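Phytase (PDB 3ZHC) belongs to branch 2 of the histidine phosphatase superfamily, enzymes whose catalytic domain is built around a mixed beta sheet packed between helices. Local coordinates at residues I296-A299 against L300-G304; W359-T362 against S363-T366; S416-R419 against L420-I424. The protein carries 2 engineered substitutions. All blocks are in the same frame, centred on the assembly; numbering follows the deposited sequence.

Contact 1: residues I296-A299 against L300-G304; sequences IDTA and LLTNG
The backbone of Ile-296 to Ala-299 runs straight on into Leu-300 to Gly-304 as the C-terminal turn of helix 282-301, so the contact is the helix end itself. The amide of Leu-300 bonds to Ile-296 O and that of Leu-301 to Asp-297 O, each four residues back. The closing bond, from Thr-302 N to Thr-298 O, is 3.0 Å long and nearly straight at 174°. Thr-302 is already the first residue to leave helical angles, and beyond it the chain continues as loop. A threonine suits this exit because its hydroxyl can grip the same acceptor as its amide. With OG1 between the backbone N and the carbonyl carbon (chi1 63°), the hydroxyl turns back to the helix, and Thr-302 OG1 donates a hydrogen bond of 3.1 Å to Thr-298 O from above the carbonyl plane, 37° out of it. The amide N approaches from the opposite face. Two donors thus hold one carbonyl where the helical pattern runs out.

On the buried flank, Ile-296 and Leu-300 lie side by side and point the same way, CG2 of Ile-296 meeting CD2 of Leu-300 at 4.1 Å. Branched apolar groups fit here because this flank faces Val-34 of strand 28-38 and Phe-356 of strand 353-361. Small Ala-299 also sits against Val-34. Asp-297 swings its carboxylate along the helix toward Leu-301, with OD1 just 3.1 Å from Leu-301 CD1. An acid is tolerated at this buried site because Lys-422 makes a salt bridge to OD2 and Ser-418 OG bonds to OD1. The two threonines cross at the more open side: Thr-298 OG1 bonds to Asp-294 O, while methyl CG2 of Thr-298 meets Thr-302 CG2 at 3.9 Å.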
loop_
_atom_site.group_PDB
_atom_site.type_symbol
_atom_site.label_atom_id
_atom_site.label_comp_id
_atom_site.label_asym_id
_atom_site.label_seq_id
_atom_site.Cartn_x
_atom_site.Cartn_y
_atom_site.Cartn_z
ATOM N N ILE B 296 21.827 -19.370 -5.258
ATOM C CA ILE B 296 20.804 -19.186 -6.317
ATOM C C ILE B 296 21.460 -19.035 -7.686
ATOM O O ILE B 296 21.012 -19.644 -8.671
ATOM C CB ILE B 296 19.912 -17.948 -6.044
ATOM C CG1 ILE B 296 19.000 -18.167 -4.835
ATOM C CG2 ILE B 296 19.041 -17.607 -7.267
ATOM C CD1 ILE B 296 18.538 -16.869 -4.191
ATOM N N ASP B 297 22.530 -18.221 -7.730
ATOM C CA ASP B 297 23.251 -17.924 -8.959
ATOM C C ASP B 297 23.931 -19.197 -9.518
ATOM O O ASP B 297 23.718 -19.557 -10.685
ATOM C CB ASP B 297 24.269 -16.794 -8.711
ATOM C CG ASP B 297 24.863 -16.243 -9.976
ATOM O OD1 ASP B 297 24.243 -16.344 -11.062
ATOM O OD2 ASP B 297 25.969 -15.691 -9.883
ATOM N N THR B 298 24.730 -19.863 -8.671
ATOM C CA THR B 298 25.380 -21.139 -9.016
ATOM C C THR B 298 24.368 -22.182 -9.530
ATOM O O THR B 298 24.598 -22.818 -10.563
ATOM C CB THR B 298 26.125 -21.755 -7.806
ATOM O OG1 THR B 298 27.124 -20.843 -7.331
ATOM C CG2 THR B 298 26.784 -23.082 -8.183
ATOM N N ALA B 299 23.255 -22.334 -8.803
ATOM C CA ALA B 299 22.223 -23.331 -9.148
ATOM C C ALA B 299 21.559 -23.074 -10.505
ATOM O O ALA B 299 21.217 -24.012 -11.204
ATOM C CB ALA B 299 21.164 -23.416 -8.041
ATOM N N LEU B 300 21.388 -21.800 -10.854
ATOM C CA LEU B 300 20.811 -21.398 -12.151
ATOM C C LEU B 300 21.834 -21.401 -13.315
ATOM O O LEU B 300 21.449 -21.644 -14.457
ATOM C CB LEU B 300 20.122 -20.021 -12.033
ATOM C CG LEU B 300 18.615 -19.995 -11.692
ATOM C CD1 LEU B 300 18.168 -21.130 -10.789
ATOM C CD2 LEU B 300 18.216 -18.630 -11.100
ATOM N N LEU B 301 23.120 -21.154 -13.012
ATOM C CA LEU B 301 24.183 -21.031 -14.056
ATOM C C LEU B 301 24.962 -22.285 -14.454
ATOM O O LEU B 301 25.174 -22.507 -15.650
ATOM C CB LEU B 301 25.233 -19.979 -13.632
ATOM C CG LEU B 301 24.848 -18.524 -13.668
ATOM C CD1 LEU B 301 26.052 -17.710 -13.239
ATOM C CD2 LEU B 301 24.385 -18.118 -15.051
ATOM N N THR B 302 25.400 -23.090 -13.480
ATOM C CA THR B 302 26.351 -24.182 -13.804
ATOM C C THR B 302 25.753 -25.351 -14.580
ATOM O O THR B 302 24.556 -25.638 -14.486
ATOM C CB THR B 302 27.072 -24.740 -12.558
ATOM O OG1 THR B 302 26.128 -25.336 -11.662
ATOM C CG2 THR B 302 27.855 -23.612 -11.855
ATOM N N ASN B 303 26.634 -26.002 -15.356
ATOM C CA ASN B 303 26.329 -27.205 -16.120
ATOM C C ASN B 303 26.976 -28.453 -15.462
ATOM O O ASN B 303 27.094 -29.504 -16.099
ATOM C CB ASN B 303 26.782 -27.022 -17.589
ATOM C CG ASN B 303 25.942 -25.950 -18.352
ATOM O OD1 ASN B 303 26.498 -25.056 -19.009
ATOM N ND2 ASN B 303 24.604 -26.048 -18.256
ATOM N N GLY B 304 27.374 -28.321 -14.178
ATOM C CA GLY B 304 28.015 -29.398 -13.416
ATOM C C GLY B 304 28.876 -28.862 -12.276
ATOM O O GLY B 304 29.943 -28.292 -12.518
#

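Contact 2: residues W359-T362 against S363-T366; sequences WKRT and SDNT
Lys-360 runs its methylene chain alongside Asn-365 in a beta-hairpin, whose four-residue loop joins strand 353-361 to the antiparallel strand 366-375; CG of Lys-360 lies 3.8 Å from Asn-365 CA. Just ahead of it, the side chain of Trp-359 touches Met-28 and Leu-30 of strand 28-38. The long aliphatic stem of a lysine can cover backbone while its ammonium stays near the surface, here making a long, weak ion pair with Glu-31.

Arg-361, next in line, does most of the work. Its amide gives a bond of 2.9 Å to Thr-366 O, in the carbonyl plane and almost straight (173°), while its own carbonyl takes only a weak, bent bond from Asn-365 N. The arginine stem extends beside Thr-366, then bends at chi3 so that Asp-364 OD2 lies at the edge of the guanidinium, in its plane, 3.4 Å from NH1. This salt bridge is weak, and the two planes are 35° apart.

Thr-362 begins the turn with right-handed helical angles, shared by Ser-363. Asn-365 then takes left-handed ones, a conformation asparagine adopts more readily than most residues, and the chain is thereby reversed. Asp-364 ties the far side together: Thr-366 OG1, itself bonded by Trp-368 NE1, donates to Asp-364 OD1 at 2.6 Å, from above the carboxylate plane.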
loop_
_atom_site.group_PDB
_atom_site.type_symbol
_atom_site.label_atom_id
_atom_site.label_comp_id
_atom_site.label_asym_id
_atom_site.label_seq_id
_atom_site.Cartn_x
_atom_site.Cartn_y
_atom_site.Cartn_z
ATOM N N TRP B 359 13.875 -20.202 -17.533
ATOM C CA TRP B 359 13.151 -20.527 -18.754
ATOM C C TRP B 359 14.091 -20.455 -19.966
ATOM O O TRP B 359 14.906 -19.519 -20.066
ATOM C CB TRP B 359 11.997 -19.553 -18.958
ATOM C CG TRP B 359 10.925 -19.680 -17.969
ATOM C CD1 TRP B 359 10.855 -19.068 -16.750
ATOM C CD2 TRP B 359 9.745 -20.471 -18.095
ATOM N NE1 TRP B 359 9.696 -19.432 -16.104
ATOM C CE2 TRP B 359 8.992 -20.293 -16.908
ATOM C CE3 TRP B 359 9.242 -21.320 -19.101
ATOM C CZ2 TRP B 359 7.755 -20.934 -16.691
ATOM C CZ3 TRP B 359 7.999 -21.964 -18.889
ATOM C CH2 TRP B 359 7.277 -21.764 -17.692
ATOM N N LYS B 360 13.981 -21.436 -20.878
ATOM C CA LYS B 360 14.744 -21.443 -22.138
ATOM C C LYS B 360 13.783 -21.087 -23.262
ATOM O O LYS B 360 12.743 -21.736 -23.411
ATOM C CB LYS B 360 15.383 -22.804 -22.421
ATOM C CG LYS B 360 16.339 -22.803 -23.664
ATOM C CD LYS B 360 16.915 -24.188 -23.992
ATOM C CE LYS B 360 15.868 -25.110 -24.657
ATOM N NZ LYS B 360 16.464 -26.422 -25.143
ATOM N N ARG B 361 14.126 -20.057 -24.042
ATOM C CA ARG B 361 13.341 -19.676 -25.219
ATOM C C ARG B 361 13.728 -20.668 -26.307
ATOM O O ARG B 361 14.912 -20.795 -26.635
ATOM C CB ARG B 361 13.650 -18.255 -25.634
ATOM C CG ARG B 361 12.842 -17.717 -26.838
ATOM C CD ARG B 361 13.442 -16.386 -27.340
ATOM N NE ARG B 361 12.866 -15.190 -26.737
ATOM C CZ ARG B 361 13.446 -13.978 -26.729
ATOM N NH1 ARG B 361 14.662 -13.761 -27.287
ATOM N NH2 ARG B 361 12.809 -12.961 -26.149
ATOM N N THR B 362 12.729 -21.374 -26.853
ATOM C CA THR B 362 12.946 -22.428 -27.877
ATOM C C THR B 362 13.565 -21.918 -29.177
ATOM O O THR B 362 14.455 -22.575 -29.735
ATOM C CB THR B 362 11.612 -23.142 -28.252
ATOM O OG1 THR B 362 10.913 -23.516 -27.064
ATOM C CG2 THR B 362 11.875 -24.391 -29.112
ATOM N N SER B 363 13.090 -20.757 -29.648
ATOM C CA SER B 363 13.519 -20.187 -30.959
ATOM C C SER B 363 15.032 -19.923 -31.111
ATOM O O SER B 363 15.570 -20.041 -32.230
ATOM C CB SER B 363 12.736 -18.900 -31.268
ATOM O OG SER B 363 12.919 -17.942 -30.246
ATOM N N ASP B 364 15.710 -19.575 -30.008
ATOM C CA ASP B 364 17.195 -19.314 -30.028
ATOM C C ASP B 364 18.012 -19.949 -28.860
ATOM O O ASP B 364 19.214 -19.682 -28.730
ATOM C CB ASP B 364 17.455 -17.788 -30.114
ATOM C CG ASP B 364 16.767 -16.997 -29.001
ATOM O OD1 ASP B 364 16.235 -17.627 -28.061
ATOM O OD2 ASP B 364 16.761 -15.741 -29.072
ATOM N N ASN B 365 17.360 -20.785 -28.036
ATOM C CA ASN B 365 17.988 -21.427 -26.857
ATOM C C ASN B 365 18.617 -20.422 -25.838
ATOM O O ASN B 365 19.596 -20.749 -25.160
ATOM C CB ASN B 365 18.982 -22.517 -27.316
ATOM C CG ASN B 365 18.313 -23.585 -28.223
ATOM O OD1 ASN B 365 17.072 -23.645 -28.343
ATOM N ND2 ASN B 365 19.130 -24.421 -28.852
ATOM N N THR B 366 18.021 -19.214 -25.752
ATOM C CA THR B 366 18.432 -18.175 -24.802
ATOM C C THR B 366 17.767 -18.422 -23.450
ATOM O O THR B 366 16.575 -18.739 -23.397
ATOM C CB THR B 366 18.051 -16.749 -25.277
ATOM O OG1 THR B 366 16.683 -16.725 -25.659
ATOM C CG2 THR B 366 18.897 -16.329 -26.457
#

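Contact 3: residues S416-R419 against L420-I424; sequences SFSR and LIKEI
Lys-422 curls back along its helix to Ser-418, four residues earlier, and its NZ donates to Ser-418 OG at 3.0 Å and more weakly to Ser-418 O at 3.4 Å. Bends at chi2 (-51°), chi3 and chi4 wrap the chain around that carbonyl, with CG 3.5 Å and CE 3.6 Å from Ser-418 O. Both polar ends serve a second partner, Asp-297 on helix 282-301: a salt bridge from the lysine and a hydrogen bond with the serine. Serine suits this place because its short hydroxyl, held close to the backbone, accepts from the lysine while also bonding to Asp-297.

Around this knot runs ordinary alpha-helical bonding. The carbonyl of Arg-419 receives the amide of Glu-423. Glu-423 is an exposed acid, and its OE1 takes a water at 2.7 Å that also reaches, weakly, the Arg-419 carbonyl one turn back.

Toward the interior, Phe-417 has CG anti to its amide nitrogen (chi1 178°), which leans the ring along the helix to Ile-421. The isoleucine crosses it obliquely, placing CG1 over one face and CD1 3.5 Å from Phe-417 CE2. Leu-420, on another side, packs on Leu-400 and Ala-402 of a loop. Helix 414-424 is therefore amphipathic, and its lysine ammonium probably favours the ionised form of the buried acid it meets.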
loop_
_atom_site.group_PDB
_atom_site.type_symbol
_atom_site.label_atom_id
_atom_site.label_comp_id
_atom_site.label_asym_id
_atom_site.label_seq_id
_atom_site.Cartn_x
_atom_site.Cartn_y
_atom_site.Cartn_z
ATOM N N SER B 416 22.164 -11.129 -17.314
ATOM C CA SER B 416 21.700 -9.891 -16.629
ATOM C C SER B 416 21.330 -10.186 -15.174
ATOM O O SER B 416 21.614 -9.383 -14.284
ATOM C CB SER B 416 20.485 -9.244 -17.327
ATOM O OG SER B 416 20.855 -8.535 -18.479
ATOM N N PHE B 417 20.683 -11.343 -14.950
ATOM C CA PHE B 417 20.340 -11.793 -13.602
ATOM C C PHE B 417 21.612 -12.033 -12.793
ATOM O O PHE B 417 21.747 -11.512 -11.684
ATOM C CB PHE B 417 19.468 -13.072 -13.629
ATOM C CG PHE B 417 19.125 -13.598 -12.259
ATOM C CD1 PHE B 417 18.156 -12.957 -11.477
ATOM C CD2 PHE B 417 19.772 -14.728 -11.740
ATOM C CE1 PHE B 417 17.827 -13.433 -10.185
ATOM C CE2 PHE B 417 19.451 -15.213 -10.453
ATOM C CZ PHE B 417 18.473 -14.558 -9.676
ATOM N N SER B 418 22.537 -12.811 -13.364
ATOM C CA SER B 418 23.816 -13.128 -12.705
ATOM C C SER B 418 24.661 -11.874 -12.420
ATOM O O SER B 418 25.254 -11.762 -11.362
ATOM C CB SER B 418 24.623 -14.118 -13.544
ATOM O OG SER B 418 25.756 -14.569 -12.839
ATOM N N ARG B 419 24.700 -10.941 -13.374
ATOM C CA ARG B 419 25.481 -9.691 -13.210
ATOM C C ARG B 419 24.894 -8.750 -12.143
ATOM O O ARG B 419 25.635 -8.026 -11.497
ATOM C CB ARG B 419 25.692 -8.974 -14.574
ATOM C CG ARG B 419 26.847 -9.632 -15.400
ATOM C CD ARG B 419 27.087 -8.985 -16.811
ATOM N NE ARG B 419 26.963 -7.507 -16.789
ATOM C CZ ARG B 419 25.888 -6.793 -17.197
ATOM N NH1 ARG B 419 24.776 -7.384 -17.698
ATOM N NH2 ARG B 419 25.928 -5.458 -17.109
ATOM N N LEU B 420 23.573 -8.778 -11.972
ATOM C CA LEU B 420 22.904 -8.028 -10.887
ATOM C C LEU B 420 23.316 -8.584 -9.525
ATOM O O LEU B 420 23.506 -7.822 -8.576
ATOM C CB LEU B 420 21.396 -8.092 -11.049
ATOM C CG LEU B 420 20.515 -7.273 -10.123
ATOM C CD1 LEU B 420 20.878 -5.790 -10.150
ATOM C CD2 LEU B 420 19.082 -7.476 -10.536
ATOM N N ILE B 421 23.452 -9.920 -9.449
ATOM C CA ILE B 421 23.929 -10.605 -8.245
ATOM C C ILE B 421 25.387 -10.223 -7.933
ATOM O O ILE B 421 25.736 -10.054 -6.772
ATOM C CB ILE B 421 23.730 -12.172 -8.339
ATOM C CG1 ILE B 421 22.239 -12.508 -8.218
ATOM C CG2 ILE B 421 24.528 -12.913 -7.275
ATOM C CD1 ILE B 421 21.916 -13.980 -8.248
ATOM N N LYS B 422 26.224 -10.082 -8.967
ATOM C CA LYS B 422 27.620 -9.620 -8.773
ATOM C C LYS B 422 27.696 -8.204 -8.196
ATOM O O LYS B 422 28.538 -7.926 -7.338
ATOM C CB LYS B 422 28.412 -9.623 -10.083
ATOM C CG LYS B 422 28.598 -10.966 -10.791
ATOM C CD LYS B 422 29.126 -12.061 -9.880
ATOM C CE LYS B 422 28.072 -13.059 -9.517
ATOM N NZ LYS B 422 27.817 -13.956 -10.682
ATOM N N GLU B 423 26.824 -7.324 -8.674
ATOM C CA GLU B 423 26.813 -5.934 -8.238
ATOM C C GLU B 423 26.413 -5.776 -6.775
ATOM O O GLU B 423 27.064 -5.045 -6.032
ATOM C CB GLU B 423 25.882 -5.101 -9.137
ATOM C CG GLU B 423 25.883 -3.590 -8.797
ATOM C CD GLU B 423 25.264 -2.743 -9.873
ATOM O OE1 GLU B 423 25.646 -2.909 -11.064
ATOM O OE2 GLU B 423 24.399 -1.902 -9.535
ATOM N N ILE B 424 25.352 -6.464 -6.377
ATOM C CA ILE B 424 24.814 -6.356 -5.012
ATOM C C ILE B 424 25.578 -7.178 -3.933
ATOM O O ILE B 424 25.603 -6.770 -2.776
ATOM C CB ILE B 424 23.253 -6.674 -4.980
ATOM C CG1 ILE B 424 22.955 -8.149 -5.277
ATOM C CG2 ILE B 424 22.513 -5.740 -5.944
ATOM C CD1 ILE B 424 21.489 -8.420 -5.787
HETATM O O HOH W 1 24.722 -5.036 -12.434
#

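How the contacts relate
Followed from the N terminus, the three contacts come in series, and none nests within or crosses another. Contact 1 ends helix 282-301, contact 2 closes the hairpin loop between strands 353-361 and 366-375, and contact 3 spans turns of helix 414-424. Contacts 1 and 3, with centres about 13 Å apart, touch directly: Leu-300 CD2 packs at 3.7 Å on Phe-417 CE2, and Leu-301 CD1 lies beside Ser-418 OG, so the late helix is fastened to the earlier one. Contact 2 stays apart, its nearest atoms about 8 Å from contact 1 and 10 Å from contact 3. The mixed sheet joins it to contact 1, since strands 28-38 and 353-361 reach both.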